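PDB 3FXG: rhamnonate dehydratase, which probably catalyses the dehydration of L-rhamnonate, as a magnesium-binding lyase of the enolase superfamily. Local coordinates for residues I71-G76 and W141-K146; R99-A104 and N110-Q115; P171-A176 and E211-D216; K201-L206 and V236-D241. All coordinates share one frame; numbering follows the deposited sequence.

Overall arrangement
The four contacts lie in two groups at opposite sides of the chain's centre. Interactions 1 and 2 belong to the N-terminal domain, where helices pack on an antiparallel sheet. Their centres are 14 Å apart, and interaction 2 is nested along the chain inside the loop closed by interaction 1. Interactions 3 and 4 belong to the barrel side and share helix 195-213; their centres are 15 Å apart and their segments alternate along the chain. About 44 to 50 Å separates the centres of one group from those of the other. Magnesium is held by Asp222, Glu248 and Glu275. In interaction 4, the side chain of Leu206 is about 14 Å from a magnesium ion.

Interaction 1: residues I71-G76 and W141-K146; sequences IEATDG and WDLLGK
Leu143 meets two side chains of strand 66-73 with its two methyl branches. CD2 touches Ile71 CG2 at 4.0 Å, and CD1 touches Ala73 CB, also at 4.0 Å. The side chains of Ile71 and Leu143 cross at about a right angle. Ile71 uses its short branch: CG2 stands anti to the backbone N, while the longer CG1 branch lies beside the backbone N. Leu143 reaches the strand with CG anti to its own backbone N (chi1 171°), and its fork then spreads over both residues. Glu72, between them, points away, in the alternation expected of a strand. No hydrogen bond crosses the contact, which is apolar and buried. It packs helix 128-148 on strand 66-73 of the antiparallel sheet, part of the N-terminal domain of the mandelate racemase and muconate lactonizing enzyme family. Ile71 also touches Ala139 and Leu140 of this helix, and Ile11 of the neighbouring strand 11-19. Past Ala73 comes a type I turn, closed by Gly76 N to Ala73 O at 3.0 Å. Lys146 NZ forms a salt bridge with Asp142 OD2 at 2.7 Å, from the syn side, 22° out of the carboxylate plane. Asp142 OD2 also accepts from Phe80 N.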
loop_
_atom_site.group_PDB
_atom_site.type_symbol
_atom_site.label_atom_id
_atom_site.label_comp_id
_atom_site.label_asym_id
_atom_site.label_seq_id
_atom_site.Cartn_x
_atom_site.Cartn_y
_atom_site.Cartn_z
ATOM N N ILE A 71 43.937 -20.116 13.366
ATOM C CA ILE A 71 44.266 -20.207 11.953
ATOM C C ILE A 71 45.730 -19.803 11.822
ATOM O O ILE A 71 46.101 -18.678 12.150
ATOM C CB ILE A 71 43.380 -19.274 11.105
ATOM C CG1 ILE A 71 41.912 -19.683 11.259
ATOM C CG2 ILE A 71 43.800 -19.344 9.635
ATOM C CD1 ILE A 71 40.934 -18.762 10.537
ATOM N N GLU A 72 46.560 -20.734 11.368
ATOM C CA GLU A 72 47.987 -20.470 11.225
ATOM C C GLU A 72 48.368 -20.223 9.776
ATOM O O GLU A 72 47.986 -20.986 8.887
ATOM C CB GLU A 72 48.802 -21.643 11.771
ATOM C CG GLU A 72 50.296 -21.365 11.838
ATOM C CD GLU A 72 51.072 -22.496 12.479
ATOM O OE1 GLU A 72 50.619 -23.005 13.524
ATOM O OE2 GLU A 72 52.137 -22.867 11.943
ATOM N N ALA A 73 49.118 -19.149 9.549
ATOM C CA ALA A 73 49.570 -18.792 8.209
ATOM C C ALA A 73 50.917 -19.457 7.936
ATOM O O ALA A 73 51.571 -19.955 8.856
ATOM C CB ALA A 73 49.696 -17.273 8.080
ATOM N N THR A 74 51.332 -19.452 6.674
ATOM C CA THR A 74 52.592 -20.069 6.273
ATOM C C THR A 74 53.829 -19.405 6.880
ATOM O O THR A 74 54.918 -19.977 6.846
ATOM C CB THR A 74 52.742 -20.072 4.739
ATOM O OG1 THR A 74 52.541 -18.746 4.234
ATOM C CG2 THR A 74 51.719 -21.001 4.106
ATOM N N ASP A 75 53.671 -18.205 7.429
ATOM C CA ASP A 75 54.802 -17.506 8.034
ATOM C C ASP A 75 54.852 -17.779 9.537
ATOM O O ASP A 75 55.688 -17.224 10.254
ATOM C CB ASP A 75 54.695 -15.999 7.781
ATOM C CG ASP A 75 53.584 -15.352 8.580
ATOM O OD1 ASP A 75 52.607 -16.051 8.920
ATOM O OD2 ASP A 75 53.681 -14.139 8.858
ATOM N N GLY A 76 53.954 -18.639 10.004
ATOM C CA GLY A 76 53.911 -18.972 11.416
ATOM C C GLY A 76 52.984 -18.093 12.239
ATOM O O GLY A 76 52.744 -18.369 13.414
ATOM N N TRP A 141 40.374 -12.213 10.715
ATOM C CA TRP A 141 40.684 -10.805 10.938
ATOM C C TRP A 141 41.805 -10.638 11.954
ATOM O O TRP A 141 42.654 -9.765 11.797
ATOM C CB TRP A 141 39.437 -10.037 11.385
ATOM C CG TRP A 141 38.556 -9.656 10.223
ATOM C CD1 TRP A 141 37.410 -10.279 9.816
ATOM C CD2 TRP A 141 38.780 -8.584 9.302
ATOM N NE1 TRP A 141 36.903 -9.657 8.697
ATOM C CE2 TRP A 141 37.725 -8.614 8.360
ATOM C CE3 TRP A 141 39.769 -7.600 9.180
ATOM C CZ2 TRP A 141 37.632 -7.695 7.311
ATOM C CZ3 TRP A 141 39.678 -6.685 8.136
ATOM C CH2 TRP A 141 38.614 -6.741 7.214
ATOM N N ASP A 142 41.811 -11.479 12.986
ATOM C CA ASP A 142 42.857 -11.422 14.005
ATOM C C ASP A 142 44.195 -11.697 13.316
ATOM O O ASP A 142 45.190 -11.022 13.574
ATOM C CB ASP A 142 42.593 -12.474 15.094
ATOM C CG ASP A 142 43.544 -12.349 16.282
ATOM O OD1 ASP A 142 43.632 -11.252 16.877
ATOM O OD2 ASP A 142 44.197 -13.358 16.631
ATOM N N LEU A 143 44.203 -12.690 12.432
ATOM C CA LEU A 143 45.402 -13.057 11.686
ATOM C C LEU A 143 45.875 -11.908 10.794
ATOM O O LEU A 143 47.068 -11.605 10.734
ATOM C CB LEU A 143 45.121 -14.296 10.825
ATOM C CG LEU A 143 46.185 -14.710 9.805
ATOM C CD1 LEU A 143 47.480 -15.070 10.523
ATOM C CD2 LEU A 143 45.673 -15.894 8.993
ATOM N N LEU A 144 44.938 -11.270 10.097
ATOM C CA LEU A 144 45.282 -10.158 9.218
ATOM C C LEU A 144 45.922 -9.017 9.999
ATOM O O LEU A 144 46.904 -8.420 9.552
ATOM C CB LEU A 144 44.036 -9.650 8.480
ATOM C CG LEU A 144 43.436 -10.599 7.437
ATOM C CD1 LEU A 144 42.177 -9.981 6.843
ATOM C CD2 LEU A 144 44.464 -10.880 6.341
ATOM N N GLY A 145 45.367 -8.715 11.167
ATOM C CA GLY A 145 45.920 -7.650 11.981
ATOM C C GLY A 145 47.318 -7.996 12.464
ATOM O O GLY A 145 48.199 -7.136 12.510
ATOM N N LYS A 146 47.529 -9.261 12.816
ATOM C CA LYS A 146 48.832 -9.698 13.302
ATOM C C LYS A 146 49.892 -9.692 12.208
ATOM O O LYS A 146 51.030 -9.289 12.448
ATOM C CB LYS A 146 48.712 -11.084 13.944
ATOM C CG LYS A 146 48.063 -11.007 15.314
ATOM C CD LYS A 146 47.706 -12.358 15.893
ATOM C CE LYS A 146 47.112 -12.176 17.282
ATOM N NZ LYS A 146 46.616 -13.448 17.873
#

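Interaction 2: residues R99-A104 and N110-Q115; sequences RFLIGA and NLLFEQ
Phe100 lies against the side chain of Gln115. Its ring atom CD1 is 4.0 Å from Gln115 CB, and Phe100 CB is 4.0 Å from Gln115 OE1. The backbone O of Gln115 lies over one face of the ring. Ring and amide planes are 51° apart, so the two groups do not stack. Gln115 runs extended beyond CG, which carries its amide out to the Phe100 backbone. There a water donates to both Phe100 O, at 2.7 Å, and Gln115 OE1, at 2.6 Å. Leu112 fills the other half of the contact. Its CD1 meets Leu101 CD2 at 4.1 Å, and its CD2 meets Ala104 CB at 4.1 Å. CD2 also presses on Phe100 O at 3.3 Å. The contact packs the end of helix 86-101, and the type II turn from Leu101 to Ala104 after it, against helix 109-119, the next helix in the chain. Leu112 also touches Leu140 of helix 128-148. Tyr52 of a second subunit meets the Phe100 ring edge-to-face, and Trp49 of that subunit packs on Gln115. No direct hydrogen bond links the segments; the water joins two acceptors that could not bond each other, beside apolar packing of Leu112.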
loop_
_atom_site.group_PDB
_atom_site.type_symbol
_atom_site.label_atom_id
_atom_site.label_comp_id
_atom_site.label_asym_id
_atom_site.label_seq_id
_atom_site.Cartn_x
_atom_site.Cartn_y
_atom_site.Cartn_z
ATOM N N ARG A 99 37.904 -27.037 4.275
ATOM C CA ARG A 99 38.184 -27.164 2.845
ATOM C C ARG A 99 38.293 -25.836 2.095
ATOM O O ARG A 99 38.992 -25.746 1.088
ATOM C CB ARG A 99 37.109 -28.029 2.174
ATOM C CG ARG A 99 35.753 -27.344 1.998
ATOM C CD ARG A 99 34.707 -28.335 1.488
ATOM N NE ARG A 99 34.350 -29.316 2.514
ATOM C CZ ARG A 99 33.716 -30.459 2.272
ATOM N NH1 ARG A 99 33.366 -30.779 1.032
ATOM N NH2 ARG A 99 33.430 -31.285 3.270
ATOM N N PHE A 100 37.599 -24.809 2.573
ATOM C CA PHE A 100 37.629 -23.509 1.905
ATOM C C PHE A 100 38.792 -22.640 2.365
ATOM O O PHE A 100 39.179 -21.690 1.680
ATOM C CB PHE A 100 36.328 -22.753 2.180
ATOM C CG PHE A 100 35.095 -23.523 1.826
ATOM C CD1 PHE A 100 34.752 -23.739 0.496
ATOM C CD2 PHE A 100 34.279 -24.049 2.823
ATOM C CE1 PHE A 100 33.615 -24.471 0.162
ATOM C CE2 PHE A 100 33.141 -24.784 2.499
ATOM C CZ PHE A 100 32.809 -24.994 1.166
ATOM N N LEU A 101 39.357 -22.980 3.515
ATOM C CA LEU A 101 40.431 -22.189 4.101
ATOM C C LEU A 101 41.869 -22.579 3.786
ATOM O O LEU A 101 42.698 -21.712 3.518
ATOM C CB LEU A 101 40.250 -22.161 5.619
ATOM C CG LEU A 101 38.850 -21.772 6.101
ATOM C CD1 LEU A 101 38.740 -22.019 7.595
ATOM C CD2 LEU A 101 38.571 -20.315 5.761
ATOM N N ILE A 102 42.179 -23.871 3.833
ATOM C CA ILE A 102 43.551 -24.306 3.585
ATOM C C ILE A 102 44.082 -23.864 2.226
ATOM O O ILE A 102 43.473 -24.134 1.191
ATOM C CB ILE A 102 43.693 -25.843 3.704
ATOM C CG1 ILE A 102 43.102 -26.331 5.032
ATOM C CG2 ILE A 102 45.167 -26.232 3.624
ATOM C CD1 ILE A 102 43.685 -25.657 6.258
ATOM N N GLY A 103 45.221 -23.175 2.243
ATOM C CA GLY A 103 45.837 -22.706 1.012
ATOM C C GLY A 103 45.316 -21.375 0.497
ATOM O O GLY A 103 45.843 -20.833 -0.475
ATOM N N ALA A 104 44.292 -20.834 1.151
ATOM C CA ALA A 104 43.702 -19.564 0.728
ATOM C C ALA A 104 44.433 -18.335 1.252
ATOM O O ALA A 104 45.155 -18.401 2.245
ATOM C CB ALA A 104 42.233 -19.506 1.160
ATOM N N ASN A 110 35.949 -11.545 1.791
ATOM C CA ASN A 110 34.668 -11.580 1.092
ATOM C C ASN A 110 34.418 -12.927 0.418
ATOM O O ASN A 110 33.328 -13.488 0.527
ATOM C CB ASN A 110 34.581 -10.450 0.059
ATOM C CG ASN A 110 34.325 -9.094 0.700
ATOM O OD1 ASN A 110 33.980 -9.011 1.881
ATOM N ND2 ASN A 110 34.474 -8.029 -0.077
ATOM N N LEU A 111 35.424 -13.448 -0.276
ATOM C CA LEU A 111 35.284 -14.736 -0.946
ATOM C C LEU A 111 35.037 -15.867 0.050
ATOM O O LEU A 111 34.111 -16.666 -0.108
ATOM C CB LEU A 111 36.542 -15.060 -1.758
ATOM C CG LEU A 111 36.583 -16.479 -2.335
ATOM C CD1 LEU A 111 35.533 -16.610 -3.431
ATOM C CD2 LEU A 111 37.971 -16.781 -2.887
ATOM N N LEU A 112 35.867 -15.932 1.084
ATOM C CA LEU A 112 35.732 -16.992 2.074
ATOM C C LEU A 112 34.379 -16.990 2.783
ATOM O O LEU A 112 33.820 -18.053 3.055
ATOM C CB LEU A 112 36.877 -16.910 3.086
ATOM C CG LEU A 112 38.263 -17.123 2.463
ATOM C CD1 LEU A 112 39.335 -16.968 3.532
ATOM C CD2 LEU A 112 38.345 -18.506 1.823
ATOM N N PHE A 113 33.843 -15.813 3.086
ATOM C CA PHE A 113 32.545 -15.776 3.749
ATOM C C PHE A 113 31.433 -16.264 2.822
ATOM O O PHE A 113 30.584 -17.056 3.226
ATOM C CB PHE A 113 32.184 -14.372 4.233
ATOM C CG PHE A 113 30.803 -14.296 4.818
ATOM C CD1 PHE A 113 30.558 -14.742 6.114
ATOM C CD2 PHE A 113 29.726 -13.888 4.036
ATOM C CE1 PHE A 113 29.259 -14.788 6.621
ATOM C CE2 PHE A 113 28.420 -13.934 4.534
ATOM C CZ PHE A 113 28.189 -14.386 5.825
ATOM N N GLU A 114 31.432 -15.784 1.583
ATOM C CA GLU A 114 30.406 -16.191 0.631
ATOM C C GLU A 114 30.443 -17.695 0.418
ATOM O O GLU A 114 29.402 -18.340 0.313
ATOM C CB GLU A 114 30.597 -15.483 -0.713
ATOM C CG GLU A 114 30.455 -13.967 -0.640
ATOM C CD GLU A 114 29.111 -13.535 -0.089
ATOM O OE1 GLU A 114 28.079 -14.006 -0.613
ATOM O OE2 GLU A 114 29.085 -12.722 0.860
ATOM N N GLN A 115 31.643 -18.261 0.355
ATOM C CA GLN A 115 31.763 -19.698 0.151
ATOM C C GLN A 115 31.220 -20.480 1.344
ATOM O O GLN A 115 30.413 -21.391 1.181
ATOM C CB GLN A 115 33.221 -20.084 -0.117
ATOM C CG GLN A 115 33.768 -19.509 -1.422
ATOM C CD GLN A 115 35.156 -20.013 -1.749
ATOM O OE1 GLN A 115 35.992 -20.178 -0.860
ATOM N NE2 GLN A 115 35.417 -20.247 -3.034
HETATM O O HOH W 1 38.472 -21.040 -0.817
#

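Interaction 3: residues P171-A176 and E211-D216; sequences PEPTAA and EAVGPD
Val213 sets its CG1 methyl against the start of helix 173-179, where it meets Pro173 and Thr174 together. CG1 is 3.9 Å from Pro173 CB and 4.1 Å from Pro173 CG, so it touches one side of the proline ring. The side chains of Pro173 and Val213 cross at about a right angle. The same methyl is 3.9 Å from Thr174 CG2, and here the two side chains meet at a slant. Val213 CG1 stands anti to the carbonyl carbon and beside the backbone N (chi1 -60°). This turns it toward the other helix. Thr174 brings its methyl rather than its hydroxyl to the contact. Its OG1 sits between the backbone N and the carbonyl carbon (chi1 53°), which puts CG2 on the side facing helix 195-213. CG2 reaches Ala212 CB at 3.7 Å. The methyl of Thr174 is thus shared by two consecutive residues of the other segment. No hydrogen bond joins the segments, and the contact is apolar and partly buried. The backbones come close, with the CA atoms of Thr174 and Val213 5.6 Å apart, as suits such short side chains.

Two helix ends meet here. Glu172 takes the N-cap position before helix 173-179, and its O accepts from Ala175 N at 3.0 Å. Gly214, with positive phi, is where the chain leaves helix 195-213. Lys177 NZ is hydrogen-bonded to Val213 O. Helix 173-179 follows strand 163-169 and leads to strand 184-187, two parallel neighbours in the barrel sheet; helix 195-213 comes next.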
loop_
_atom_site.group_PDB
_atom_site.type_symbol
_atom_site.label_atom_id
_atom_site.label_comp_id
_atom_site.label_asym_id
_atom_site.label_seq_id
_atom_site.Cartn_x
_atom_site.Cartn_y
_atom_site.Cartn_z
ATOM N N PRO A 171 21.534 -6.580 36.648
ATOM C CA PRO A 171 20.487 -6.352 37.645
ATOM C C PRO A 171 20.663 -5.143 38.562
ATOM O O PRO A 171 19.745 -4.797 39.307
ATOM C CB PRO A 171 20.484 -7.660 38.424
ATOM C CG PRO A 171 21.931 -8.001 38.457
ATOM C CD PRO A 171 22.369 -7.735 37.024
ATOM N N GLU A 172 21.820 -4.495 38.513
ATOM C CA GLU A 172 22.058 -3.350 39.392
ATOM C C GLU A 172 22.416 -2.055 38.665
ATOM O O GLU A 172 23.585 -1.686 38.578
ATOM C CB GLU A 172 23.169 -3.691 40.391
ATOM C CG GLU A 172 22.890 -4.908 41.276
ATOM C CD GLU A 172 21.755 -4.681 42.260
ATOM O OE1 GLU A 172 21.462 -3.511 42.580
ATOM O OE2 GLU A 172 21.165 -5.677 42.728
ATOM N N PRO A 173 21.409 -1.336 38.149
ATOM C CA PRO A 173 21.687 -0.082 37.442
ATOM C C PRO A 173 22.373 0.989 38.292
ATOM O O PRO A 173 23.035 1.868 37.747
ATOM C CB PRO A 173 20.309 0.346 36.934
ATOM C CG PRO A 173 19.371 -0.259 37.924
ATOM C CD PRO A 173 19.965 -1.625 38.157
ATOM N N THR A 174 22.222 0.930 39.616
ATOM C CA THR A 174 22.882 1.919 40.472
ATOM C C THR A 174 24.393 1.717 40.389
ATOM O O THR A 174 25.164 2.666 40.509
ATOM C CB THR A 174 22.443 1.816 41.964
ATOM O OG1 THR A 174 22.622 0.476 42.433
ATOM C CG2 THR A 174 20.983 2.231 42.128
ATOM N N ALA A 175 24.812 0.471 40.176
ATOM C CA ALA A 175 26.232 0.153 40.057
ATOM C C ALA A 175 26.753 0.670 38.718
ATOM O O ALA A 175 27.849 1.224 38.637
ATOM C CB ALA A 175 26.444 -1.352 40.160
ATOM N N ALA A 176 25.959 0.489 37.667
ATOM C CA ALA A 176 26.341 0.962 36.344
ATOM C C ALA A 176 26.561 2.472 36.412
ATOM O O ALA A 176 27.561 2.997 35.918
ATOM C CB ALA A 176 25.242 0.637 35.338
ATOM N N GLU A 211 13.321 4.550 40.646
ATOM C CA GLU A 211 13.366 5.247 41.924
ATOM C C GLU A 211 14.805 5.281 42.434
ATOM O O GLU A 211 15.278 6.303 42.928
ATOM C CB GLU A 211 12.471 4.527 42.939
ATOM C CG GLU A 211 12.348 5.221 44.289
ATOM C CD GLU A 211 11.555 4.401 45.301
ATOM O OE1 GLU A 211 11.238 4.938 46.386
ATOM O OE2 GLU A 211 11.254 3.220 45.019
ATOM N N ALA A 212 15.501 4.160 42.294
ATOM C CA ALA A 212 16.876 4.044 42.763
ATOM C C ALA A 212 17.905 4.907 42.035
ATOM O O ALA A 212 18.770 5.506 42.672
ATOM C CB ALA A 212 17.310 2.585 42.724
ATOM N N VAL A 213 17.818 4.978 40.709
ATOM C CA VAL A 213 18.789 5.754 39.938
ATOM C C VAL A 213 18.433 7.214 39.697
ATOM O O VAL A 213 19.270 7.989 39.238
ATOM C CB VAL A 213 19.060 5.097 38.565
ATOM C CG1 VAL A 213 19.617 3.698 38.763
ATOM C CG2 VAL A 213 17.782 5.058 37.740
ATOM N N GLY A 214 17.202 7.598 40.003
ATOM C CA GLY A 214 16.810 8.977 39.777
ATOM C C GLY A 214 16.080 9.129 38.454
ATOM O O GLY A 214 16.048 8.197 37.652
ATOM N N PRO A 215 15.506 10.307 38.184
ATOM C CA PRO A 215 14.765 10.576 36.949
ATOM C C PRO A 215 15.568 10.742 35.663
ATOM O O PRO A 215 15.028 10.555 34.572
ATOM C CB PRO A 215 13.995 11.843 37.297
ATOM C CG PRO A 215 14.990 12.581 38.142
ATOM C CD PRO A 215 15.498 11.491 39.065
ATOM N N ASP A 216 16.848 11.080 35.776
ATOM C CA ASP A 216 17.663 11.308 34.588
ATOM C C ASP A 216 18.483 10.145 34.037
ATOM O O ASP A 216 18.748 10.095 32.835
ATOM C CB ASP A 216 18.600 12.493 34.828
ATOM C CG ASP A 216 17.875 13.704 35.378
ATOM O OD1 ASP A 216 16.757 13.993 34.909
ATOM O OD2 ASP A 216 18.428 14.373 36.272
#

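Interaction 4: residues K201-L206 and V236-D241; sequences KNVEFL and VKACLD
Cys239 offers its sulfur as a bump that fits between Val203 and Leu206 of the facing helix. SG lies 3.9 Å from Val203 CG2 and 3.8 Å from Leu206 CD1. These two residues are three apart in helix 195-213, so they form neighbouring knobs on one face with a shallow hollow between them. Cys239 SG stands anti to the carbonyl carbon (chi1 -63°), which directs it into that hollow. Val203 in turn lodges against Ala238 and Cys239. Its CG2 touches Ala238 CB at 3.8 Å, while CG1 comes to 4.0 Å from Ala238 O. The backbones come close here, with the CA atoms of Val203 and Cys239 6.2 Å apart. No hydrogen bond crosses, and the contact is apolar. Cys239 is also where helix 229-238 ends, before a short 3-10 segment. The pair joins two successive outer helices of the enolase-type barrel. Strand 219-222 lies between them in sequence, in the alternating strand-helix order of a (beta/alpha) barrel. Trp247 of strand 246-248 touches both Leu206 and Cys239 from the sheet side, and Val186 of strand 184-187 also packs on Leu206.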
loop_
_atom_site.group_PDB
_atom_site.type_symbol
_atom_site.label_atom_id
_atom_site.label_comp_id
_atom_site.label_asym_id
_atom_site.label_seq_id
_atom_site.Cartn_x
_atom_site.Cartn_y
_atom_site.Cartn_z
ATOM N N LYS A 201 3.952 -6.978 38.629
ATOM C CA LYS A 201 5.264 -7.213 39.221
ATOM C C LYS A 201 6.369 -6.640 38.338
ATOM O O LYS A 201 7.349 -6.087 38.843
ATOM C CB LYS A 201 5.471 -8.712 39.451
ATOM C CG LYS A 201 4.572 -9.263 40.561
ATOM C CD LYS A 201 4.450 -10.779 40.524
ATOM C CE LYS A 201 5.740 -11.471 40.911
ATOM N NZ LYS A 201 5.574 -12.953 40.877
ATOM N N ASN A 202 6.216 -6.768 37.023
ATOM C CA ASN A 202 7.207 -6.222 36.098
ATOM C C ASN A 202 7.257 -4.705 36.251
ATOM O O ASN A 202 8.331 -4.112 36.293
ATOM C CB ASN A 202 6.854 -6.561 34.646
ATOM C CG ASN A 202 7.375 -7.916 34.217
ATOM O OD1 ASN A 202 8.423 -8.364 34.683
ATOM N ND2 ASN A 202 6.660 -8.568 33.304
ATOM N N VAL A 203 6.084 -4.082 36.328
ATOM C CA VAL A 203 6.005 -2.635 36.469
ATOM C C VAL A 203 6.662 -2.176 37.768
ATOM O O VAL A 203 7.437 -1.218 37.773
ATOM C CB VAL A 203 4.534 -2.152 36.445
ATOM C CG1 VAL A 203 4.470 -0.647 36.711
ATOM C CG2 VAL A 203 3.904 -2.476 35.095
ATOM N N GLU A 204 6.347 -2.864 38.862
ATOM C CA GLU A 204 6.907 -2.528 40.170
ATOM C C GLU A 204 8.424 -2.674 40.155
ATOM O O GLU A 204 9.142 -1.876 40.757
ATOM C CB GLU A 204 6.302 -3.436 41.246
ATOM C CG GLU A 204 6.888 -3.251 42.644
ATOM C CD GLU A 204 6.960 -1.793 43.070
ATOM O OE1 GLU A 204 6.074 -1.003 42.678
ATOM O OE2 GLU A 204 7.900 -1.440 43.814
ATOM N N PHE A 205 8.896 -3.703 39.461
ATOM C CA PHE A 205 10.323 -3.984 39.332
ATOM C C PHE A 205 11.047 -2.808 38.684
ATOM O O PHE A 205 12.083 -2.344 39.177
ATOM C CB PHE A 205 10.514 -5.238 38.475
ATOM C CG PHE A 205 11.944 -5.536 38.127
ATOM C CD1 PHE A 205 12.805 -6.091 39.069
ATOM C CD2 PHE A 205 12.423 -5.291 36.843
ATOM C CE1 PHE A 205 14.123 -6.406 38.735
ATOM C CE2 PHE A 205 13.736 -5.601 36.498
ATOM C CZ PHE A 205 14.589 -6.162 37.444
ATOM N N LEU A 206 10.498 -2.337 37.568
ATOM C CA LEU A 206 11.081 -1.220 36.840
ATOM C C LEU A 206 10.946 0.088 37.617
ATOM O O LEU A 206 11.841 0.931 37.583
ATOM C CB LEU A 206 10.421 -1.096 35.459
ATOM C CG LEU A 206 10.652 -2.292 34.524
ATOM C CD1 LEU A 206 9.899 -2.084 33.211
ATOM C CD2 LEU A 206 12.149 -2.461 34.259
ATOM N N VAL A 236 4.350 -1.643 28.032
ATOM C CA VAL A 236 4.920 -0.341 27.735
ATOM C C VAL A 236 3.960 0.758 28.185
ATOM O O VAL A 236 4.380 1.747 28.787
ATOM C CB VAL A 236 5.240 -0.210 26.226
ATOM C CG1 VAL A 236 5.584 1.234 25.872
ATOM C CG2 VAL A 236 6.421 -1.121 25.885
ATOM N N LYS A 237 2.669 0.578 27.917
ATOM C CA LYS A 237 1.682 1.570 28.320
ATOM C C LYS A 237 1.696 1.740 29.840
ATOM O O LYS A 237 1.660 2.859 30.347
ATOM C CB LYS A 237 0.277 1.154 27.871
ATOM C CG LYS A 237 -0.777 2.213 28.154
ATOM C CD LYS A 237 -2.172 1.774 27.723
ATOM C CE LYS A 237 -3.183 2.891 27.961
ATOM N NZ LYS A 237 -4.570 2.500 27.573
ATOM N N ALA A 238 1.771 0.624 30.557
ATOM C CA ALA A 238 1.779 0.651 32.017
ATOM C C ALA A 238 3.033 1.286 32.613
ATOM O O ALA A 238 3.026 1.687 33.777
ATOM C CB ALA A 238 1.609 -0.759 32.562
ATOM N N CYS A 239 4.098 1.384 31.823
ATOM C CA CYS A 239 5.359 1.956 32.304
ATOM C C CYS A 239 5.694 3.323 31.727
ATOM O O CYS A 239 6.816 3.803 31.888
ATOM C CB CYS A 239 6.524 1.016 31.979
ATOM S SG CYS A 239 6.462 -0.593 32.768
ATOM N N LEU A 240 4.734 3.961 31.070
ATOM C CA LEU A 240 4.998 5.252 30.448
ATOM C C LEU A 240 5.631 6.319 31.342
ATOM O O LEU A 240 6.528 7.033 30.899
ATOM C CB LEU A 240 3.724 5.787 29.788
ATOM C CG LEU A 240 3.263 4.938 28.592
ATOM C CD1 LEU A 240 2.037 5.564 27.944
ATOM C CD2 LEU A 240 4.396 4.818 27.579
ATOM N N ASP A 241 5.199 6.423 32.594
ATOM C CA ASP A 241 5.766 7.431 33.488
ATOM C C ASP A 241 7.167 7.097 34.003
ATOM O O ASP A 241 7.799 7.917 34.674
ATOM C CB ASP A 241 4.831 7.677 34.674
ATOM C CG ASP A 241 4.557 6.421 35.473
ATOM O OD1 ASP A 241 3.790 6.502 36.459
ATOM O OD2 ASP A 241 5.102 5.352 35.121
#